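Local coordinates for exported protein (Bacteroides fragilis, PDB 4JX0), which is of unknown function but binds magnesium and joins an N-terminal DUF1735-type domain to a C-terminal domain of the F5/F8 type C (discoidin-like) family, at residues N218-N223 with R308-V313. Numbering follows the deposited sequence.
Sequences NWYTSN and RFSVDV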
# COMPACT_ATOMS: atom_id res chain seq x y z
N ASN A 218 14.33 -25.67 9.97
CA ASN A 218 15.19 -25.07 10.98
C ASN A 218 15.02 -23.54 10.97
O ASN A 218 14.91 -22.94 12.04
CB ASN A 218 16.64 -25.49 10.79
CG ASN A 218 16.91 -26.89 11.26
OD1 ASN A 218 16.81 -27.18 12.46
ND2 ASN A 218 17.22 -27.80 10.35
N TRP A 219 14.99 -22.91 9.77
CA TRP A 219 14.79 -21.47 9.61
C TRP A 219 13.35 -21.12 9.24
O TRP A 219 12.76 -21.73 8.35
CB TRP A 219 15.72 -20.93 8.51
CG TRP A 219 15.71 -19.43 8.42
CD1 TRP A 219 16.46 -18.57 9.16
CD2 TRP A 219 14.87 -18.63 7.58
NE1 TRP A 219 16.15 -17.27 8.82
CE2 TRP A 219 15.18 -17.28 7.85
CE3 TRP A 219 13.86 -18.92 6.66
CZ2 TRP A 219 14.52 -16.23 7.22
CZ3 TRP A 219 13.22 -17.88 6.01
CH2 TRP A 219 13.54 -16.55 6.31
N TYR A 220 12.84 -20.06 9.88
CA TYR A 220 11.51 -19.51 9.62
C TYR A 220 11.44 -18.09 10.15
O TYR A 220 12.24 -17.71 11.01
CB TYR A 220 10.41 -20.39 10.25
CG TYR A 220 10.54 -20.63 11.73
CD1 TYR A 220 11.32 -21.68 12.21
CD2 TYR A 220 9.84 -19.87 12.65
CE1 TYR A 220 11.43 -21.93 13.57
CE2 TYR A 220 9.91 -20.13 14.02
CZ TYR A 220 10.73 -21.16 14.48
OH TYR A 220 10.87 -21.43 15.82
N THR A 221 10.54 -17.28 9.59
CA THR A 221 10.37 -15.89 10.01
C THR A 221 9.37 -15.84 11.15
O THR A 221 8.62 -16.79 11.37
CB THR A 221 9.92 -15.01 8.82
OG1 THR A 221 8.63 -15.40 8.36
CG2 THR A 221 10.89 -15.07 7.66
N SER A 222 9.39 -14.73 11.91
CA SER A 222 8.45 -14.47 13.01
C SER A 222 7.63 -13.17 12.80
O SER A 222 6.67 -12.96 13.53
CB SER A 222 9.19 -14.40 14.33
OG SER A 222 9.86 -15.62 14.57
N ASN A 223 7.97 -12.31 11.82
CA ASN A 223 7.21 -11.08 11.57
C ASN A 223 7.46 -10.58 10.14
O ASN A 223 8.36 -11.08 9.46
CB ASN A 223 7.51 -9.98 12.61
CG ASN A 223 8.96 -9.59 12.75
OD1 ASN A 223 9.61 -9.19 11.78
ND2 ASN A 223 9.49 -9.62 13.96
N ARG A 308 -0.80 -15.26 8.64
CA ARG A 308 0.23 -14.85 9.60
C ARG A 308 1.56 -14.61 8.89
O ARG A 308 1.89 -15.34 7.96
CB ARG A 308 0.43 -15.92 10.70
CG ARG A 308 -0.82 -16.31 11.50
CD ARG A 308 -1.44 -15.15 12.27
NE ARG A 308 -2.12 -15.62 13.49
CZ ARG A 308 -1.55 -15.75 14.69
NH1 ARG A 308 -0.27 -15.44 14.88
NH2 ARG A 308 -2.27 -16.19 15.72
N PHE A 309 2.36 -13.63 9.35
CA PHE A 309 3.66 -13.32 8.75
C PHE A 309 4.78 -14.17 9.37
O PHE A 309 5.74 -13.65 9.95
CB PHE A 309 3.98 -11.82 8.85
CG PHE A 309 3.15 -11.04 7.87
CD1 PHE A 309 1.84 -10.68 8.18
CD2 PHE A 309 3.61 -10.78 6.59
CE1 PHE A 309 1.04 -10.03 7.25
CE2 PHE A 309 2.82 -10.10 5.67
CZ PHE A 309 1.53 -9.75 5.99
N SER A 310 4.67 -15.49 9.19
CA SER A 310 5.65 -16.47 9.63
C SER A 310 5.64 -17.61 8.63
O SER A 310 4.62 -18.28 8.52
CB SER A 310 5.32 -16.97 11.03
OG SER A 310 6.18 -18.04 11.41
N VAL A 311 6.73 -17.80 7.87
CA VAL A 311 6.82 -18.86 6.87
C VAL A 311 8.06 -19.70 7.11
O VAL A 311 9.08 -19.19 7.58
CB VAL A 311 6.80 -18.31 5.41
CG1 VAL A 311 5.74 -17.23 5.23
CG2 VAL A 311 8.16 -17.79 4.97
N ASP A 312 7.99 -20.98 6.71
CA ASP A 312 9.11 -21.92 6.74
C ASP A 312 9.82 -21.89 5.42
O ASP A 312 9.15 -21.85 4.39
CB ASP A 312 8.61 -23.37 6.96
CG ASP A 312 8.22 -23.76 8.36
OD1 ASP A 312 8.31 -22.91 9.27
OD2 ASP A 312 7.81 -24.93 8.55
N VAL A 313 11.15 -21.94 5.42
CA VAL A 313 11.93 -22.11 4.20
C VAL A 313 12.89 -23.23 4.56
O VAL A 313 13.74 -23.07 5.43
CB VAL A 313 12.58 -20.83 3.62
CG1 VAL A 313 13.27 -21.13 2.30
CG2 VAL A 313 11.53 -19.75 3.41
O HOH W 1 15.24 -24.58 7.29
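Trp219 lays the six-membered part of its indole beside Val313, whose CG2 comes to the ring edge near its plane, 3.6 Å from CZ3. The short strand 219-220 runs antiparallel to the start of strand 312-319, which also pairs with 235-244, in the C-terminal domain, probably the F5/F8 type C (discoidin-like) beta-sandwich. The indole NE1 of Trp219 is held by the carbonyl of Ile201; the ring also lies close to Ser208, a magnesium ligand. Beyond Val313 the chain continues to Asn314 and Glu315 of the same metal site. Water 1 bridges the two backbones, accepting from Trp219 N and donating to Val313 O, while the direct bond from Val313 N to Trp219 O is weak. Tyr220 and Asp312 form a non-hydrogen-bonded pair on the other face, side by side, with Asp312 OD1 3.4 Å from Tyr220 CB and the ring and carboxylate planes 56° apart; Asn246 holds Asp312 OD2, and Arg202 makes a cation-pi contact with Tyr220. At Thr221 side-chain hydroxyls add to the backbone bonding. Thr221 N donates to Val311 O (3.1 Å). Thr221 OG1, set between its backbone N and carbonyl carbon (chi1 65°), accepts from Val311 N (3.1 Å). The Thr221 carbonyl in turn is gripped by a side chain: Ser310 OG donates to Thr221 O over 2.7 Å, tilted 25° from the carbonyl plane.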